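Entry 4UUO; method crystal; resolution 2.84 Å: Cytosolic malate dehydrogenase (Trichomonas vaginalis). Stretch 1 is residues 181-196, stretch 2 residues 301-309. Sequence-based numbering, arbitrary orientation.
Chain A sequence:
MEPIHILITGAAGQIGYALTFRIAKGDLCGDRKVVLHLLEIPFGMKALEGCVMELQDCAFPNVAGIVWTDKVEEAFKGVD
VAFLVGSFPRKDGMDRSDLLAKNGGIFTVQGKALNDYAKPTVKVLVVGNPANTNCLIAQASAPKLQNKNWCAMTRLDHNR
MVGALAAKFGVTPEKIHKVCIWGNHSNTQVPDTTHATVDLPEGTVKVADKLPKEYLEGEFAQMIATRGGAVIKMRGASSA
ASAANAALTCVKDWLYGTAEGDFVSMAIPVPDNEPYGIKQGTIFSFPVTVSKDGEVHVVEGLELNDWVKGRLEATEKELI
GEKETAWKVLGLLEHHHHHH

Stretch 1, residues 181-196: IWGNHSNTQVPDTTHA
Stretch 2, residues 301-309: GLELNDWVK

Strand 181-182 pairs with strand 190-192 through two backbone hydrogen bonds, Trp 182 N to Val 190 O (3.1 Å) and Val 190 N to Trp 182 O (3.0 Å), and the intervening loop includes positive phi at Gly 183 (84/-133) and Asn 187 (69/-48). Beyond the second strand, Thr 194 (-98/-5) and His 195 (-117/0) leave the extended conformation. Stretch 2 is extended from Leu 302 (-122/155) to Leu 304 (-103/127), then enters a helix at Asp 306. The two stretches run in opposite directions: CA-CA distances are 6.9 Å for Asp 192 and Val 308, 7.9 Å for Thr 194 and Leu 304, and 8.2 Å for His 195 and Leu 302.

Asn 305 (chi1 43°, p) caps the helix, its OD1 accepting from Val 308 N at 3.2 Å and, weakly, from Trp 307 N at 3.3 Å.

No hydrogen bond crosses the contact; the polar network lies within stretch 1. Asp 192 (t) accepts at OD2 from Trp 182 NE1 (3.0 Å) and from His 195 NE2 (2.4 Å, very short), and at OD1 from Thr 194 N (3.2 Å) and Thr 194 OG1 (2.8 Å). These bonds tie together side chains that face mostly carbon atoms of stretch 2.

Leu 302 (m, t) lays CD1 over the His 195 face, 3.9 Å from the ring centroid and 14° off its normal, a CH-pi contact. Leu 304 CD2 (m, t) lies at that ring's edge, 3.9 Å from His 195 CE1, and 4.0 Å from Trp 182 CZ2. Val 308 (t) places CG1 over one face of Trp 182 (m, chi2 85°), 4.3 Å from its NE1, and CG2 3.7 Å from Asp 192 OD1. Trp 307 (t, chi2 77°) brings CZ3 to 4.1 Å from Val 190 CG1, while Pro 191 O meets its ring edge, 3.4 Å from Trp 307 CH2.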

# COMPACT_ATOMS: atom_id res chain seq x y z
N ILE A 181 21.94 -6.22 -9.54
CA ILE A 181 22.55 -6.75 -8.34
C ILE A 181 23.04 -8.17 -8.63
O ILE A 181 22.31 -8.98 -9.22
CB ILE A 181 21.56 -6.74 -7.15
CG1 ILE A 181 21.22 -5.30 -6.73
CG2 ILE A 181 22.10 -7.54 -5.98
CD1 ILE A 181 22.38 -4.55 -6.06
N TRP A 182 24.29 -8.47 -8.23
CA TRP A 182 24.84 -9.83 -8.33
C TRP A 182 24.87 -10.54 -6.98
O TRP A 182 25.08 -9.91 -5.94
CB TRP A 182 26.26 -9.81 -8.89
CG TRP A 182 26.45 -9.24 -10.27
CD1 TRP A 182 26.62 -7.93 -10.59
CD2 TRP A 182 26.56 -9.98 -11.50
NE1 TRP A 182 26.79 -7.79 -11.95
CE2 TRP A 182 26.76 -9.03 -12.53
CE3 TRP A 182 26.48 -11.33 -11.83
CZ2 TRP A 182 26.90 -9.40 -13.87
CZ3 TRP A 182 26.62 -11.70 -13.16
CH2 TRP A 182 26.83 -10.73 -14.16
N GLY A 183 24.70 -11.86 -7.00
CA GLY A 183 24.98 -12.69 -5.84
C GLY A 183 23.90 -12.82 -4.78
O GLY A 183 22.73 -13.07 -5.08
N ASN A 184 24.31 -12.67 -3.52
CA ASN A 184 23.40 -12.78 -2.39
C ASN A 184 22.53 -11.53 -2.25
O ASN A 184 22.93 -10.45 -2.67
CB ASN A 184 24.19 -13.03 -1.11
CG ASN A 184 23.33 -13.59 0.01
OD1 ASN A 184 22.34 -14.29 -0.24
ND2 ASN A 184 23.70 -13.29 1.25
N HIS A 185 21.35 -11.67 -1.65
CA HIS A 185 20.41 -10.56 -1.59
C HIS A 185 20.90 -9.48 -0.62
O HIS A 185 20.46 -8.33 -0.70
CB HIS A 185 19.02 -11.05 -1.18
CG HIS A 185 18.91 -11.41 0.27
ND1 HIS A 185 19.66 -12.42 0.84
CD2 HIS A 185 18.12 -10.92 1.25
CE1 HIS A 185 19.34 -12.52 2.12
NE2 HIS A 185 18.41 -11.63 2.39
N SER A 186 21.81 -9.85 0.27
CA SER A 186 22.37 -8.89 1.22
C SER A 186 23.79 -9.24 1.63
O SER A 186 24.31 -10.29 1.24
CB SER A 186 21.47 -8.77 2.46
OG SER A 186 21.46 -9.98 3.18
N ASN A 187 24.40 -8.36 2.42
CA ASN A 187 25.76 -8.50 2.95
C ASN A 187 26.84 -8.38 1.87
O ASN A 187 27.83 -7.66 2.05
CB ASN A 187 25.93 -9.83 3.69
CG ASN A 187 25.06 -9.93 4.93
OD1 ASN A 187 24.95 -8.98 5.71
ND2 ASN A 187 24.43 -11.09 5.12
N THR A 188 26.66 -9.10 0.77
CA THR A 188 27.66 -9.14 -0.29
C THR A 188 27.07 -8.90 -1.67
O THR A 188 27.70 -9.24 -2.68
CB THR A 188 28.41 -10.49 -0.31
OG1 THR A 188 27.49 -11.54 -0.61
CG2 THR A 188 29.09 -10.76 1.03
N GLN A 189 25.86 -8.34 -1.74
CA GLN A 189 25.26 -8.04 -3.04
C GLN A 189 26.13 -7.04 -3.80
O GLN A 189 26.73 -6.14 -3.21
CB GLN A 189 23.83 -7.50 -2.89
CG GLN A 189 23.69 -6.05 -2.46
CD GLN A 189 23.42 -5.92 -0.98
OE1 GLN A 189 24.05 -6.59 -0.16
NE2 GLN A 189 22.46 -5.07 -0.63
N VAL A 190 26.22 -7.23 -5.12
CA VAL A 190 27.10 -6.41 -5.93
C VAL A 190 26.31 -5.37 -6.73
O VAL A 190 25.67 -5.71 -7.73
CB VAL A 190 27.93 -7.27 -6.91
CG1 VAL A 190 28.96 -6.42 -7.64
CG2 VAL A 190 28.61 -8.42 -6.16
N PRO A 191 26.34 -4.10 -6.28
CA PRO A 191 25.72 -3.02 -7.06
C PRO A 191 26.55 -2.71 -8.30
O PRO A 191 27.55 -2.00 -8.20
CB PRO A 191 25.71 -1.83 -6.09
CG PRO A 191 25.97 -2.42 -4.73
CD PRO A 191 26.84 -3.61 -4.99
N ASP A 192 26.15 -3.25 -9.44
CA ASP A 192 26.92 -3.12 -10.67
C ASP A 192 26.39 -1.99 -11.54
O ASP A 192 25.28 -2.05 -12.06
CB ASP A 192 26.91 -4.45 -11.44
CG ASP A 192 27.82 -4.43 -12.65
OD1 ASP A 192 28.59 -3.46 -12.82
OD2 ASP A 192 27.77 -5.40 -13.44
N THR A 193 27.21 -0.95 -11.69
CA THR A 193 26.82 0.24 -12.43
C THR A 193 27.71 0.49 -13.63
O THR A 193 27.88 1.63 -14.06
CB THR A 193 26.87 1.50 -11.55
OG1 THR A 193 28.00 1.42 -10.67
CG2 THR A 193 25.61 1.61 -10.72
N THR A 194 28.29 -0.58 -14.18
CA THR A 194 29.25 -0.43 -15.27
C THR A 194 28.61 -0.67 -16.63
O THR A 194 29.24 -0.50 -17.67
CB THR A 194 30.43 -1.39 -15.09
OG1 THR A 194 29.97 -2.74 -15.20
CG2 THR A 194 31.06 -1.18 -13.73
N HIS A 195 27.34 -1.05 -16.62
CA HIS A 195 26.58 -1.24 -17.85
C HIS A 195 25.41 -0.27 -17.89
O HIS A 195 24.63 -0.26 -18.85
CB HIS A 195 26.06 -2.67 -17.96
CG HIS A 195 26.90 -3.68 -17.23
ND1 HIS A 195 28.03 -4.24 -17.78
CD2 HIS A 195 26.76 -4.22 -16.00
CE1 HIS A 195 28.55 -5.09 -16.91
NE2 HIS A 195 27.81 -5.10 -15.82
N ALA A 196 25.29 0.55 -16.85
CA ALA A 196 24.14 1.42 -16.68
C ALA A 196 24.16 2.64 -17.61
O ALA A 196 25.23 3.16 -17.94
CB ALA A 196 24.04 1.87 -15.23
N GLY A 301 26.86 -12.04 -21.94
CA GLY A 301 28.08 -11.47 -22.48
C GLY A 301 28.36 -10.05 -22.02
O GLY A 301 28.11 -9.10 -22.76
N LEU A 302 28.90 -9.90 -20.82
CA LEU A 302 29.18 -8.58 -20.26
C LEU A 302 30.66 -8.43 -19.89
O LEU A 302 31.35 -9.41 -19.63
CB LEU A 302 28.31 -8.31 -19.03
CG LEU A 302 26.81 -8.02 -19.22
CD1 LEU A 302 26.11 -7.85 -17.88
CD2 LEU A 302 26.61 -6.79 -20.07
N GLU A 303 31.13 -7.18 -19.88
CA GLU A 303 32.49 -6.87 -19.47
C GLU A 303 32.54 -6.52 -17.98
O GLU A 303 32.06 -5.47 -17.56
CB GLU A 303 33.06 -5.72 -20.30
CG GLU A 303 33.12 -5.99 -21.80
CD GLU A 303 34.14 -7.04 -22.16
OE1 GLU A 303 35.08 -7.27 -21.37
OE2 GLU A 303 34.01 -7.65 -23.25
N LEU A 304 33.13 -7.42 -17.19
CA LEU A 304 33.24 -7.20 -15.75
C LEU A 304 34.65 -6.76 -15.39
O LEU A 304 35.62 -7.42 -15.74
CB LEU A 304 32.87 -8.47 -14.98
CG LEU A 304 31.52 -9.10 -15.28
CD1 LEU A 304 31.26 -10.24 -14.32
CD2 LEU A 304 30.39 -8.08 -15.21
N ASN A 305 34.76 -5.65 -14.68
CA ASN A 305 36.06 -5.17 -14.22
C ASN A 305 36.54 -5.94 -12.99
O ASN A 305 35.83 -6.81 -12.48
CB ASN A 305 36.02 -3.67 -13.93
CG ASN A 305 34.76 -3.25 -13.19
OD1 ASN A 305 34.71 -3.27 -11.96
ND2 ASN A 305 33.73 -2.89 -13.93
N ASP A 306 37.74 -5.62 -12.52
CA ASP A 306 38.35 -6.33 -11.41
C ASP A 306 37.58 -6.12 -10.11
O ASP A 306 37.69 -6.92 -9.18
CB ASP A 306 39.81 -5.89 -11.23
CG ASP A 306 40.69 -6.28 -12.42
OD1 ASP A 306 40.15 -6.52 -13.52
OD2 ASP A 306 41.93 -6.35 -12.25
N TRP A 307 36.81 -5.03 -10.04
CA TRP A 307 35.97 -4.79 -8.88
C TRP A 307 34.79 -5.74 -8.89
O TRP A 307 34.55 -6.45 -7.91
CB TRP A 307 35.49 -3.33 -8.84
CG TRP A 307 34.66 -3.01 -7.62
CD1 TRP A 307 35.13 -2.78 -6.35
CD2 TRP A 307 33.23 -2.88 -7.55
NE1 TRP A 307 34.08 -2.52 -5.50
CE2 TRP A 307 32.91 -2.57 -6.21
CE3 TRP A 307 32.20 -2.99 -8.49
CZ2 TRP A 307 31.59 -2.38 -5.79
CZ3 TRP A 307 30.90 -2.80 -8.06
CH2 TRP A 307 30.60 -2.49 -6.72
N VAL A 308 34.06 -5.77 -10.00
CA VAL A 308 32.88 -6.61 -10.14
C VAL A 308 33.21 -8.09 -9.91
O VAL A 308 32.53 -8.78 -9.15
CB VAL A 308 32.22 -6.44 -11.52
CG1 VAL A 308 31.03 -7.36 -11.66
CG2 VAL A 308 31.79 -4.99 -11.71
N LYS A 309 34.27 -8.55 -10.58
CA LYS A 309 34.70 -9.94 -10.46
C LYS A 309 35.10 -10.31 -9.02
O LYS A 309 34.71 -11.36 -8.51
CB LYS A 309 35.86 -10.22 -11.42
CG LYS A 309 35.47 -10.21 -12.89
CD LYS A 309 36.69 -10.33 -13.80
CE LYS A 309 36.28 -10.42 -15.27
NZ LYS A 309 37.44 -10.39 -16.23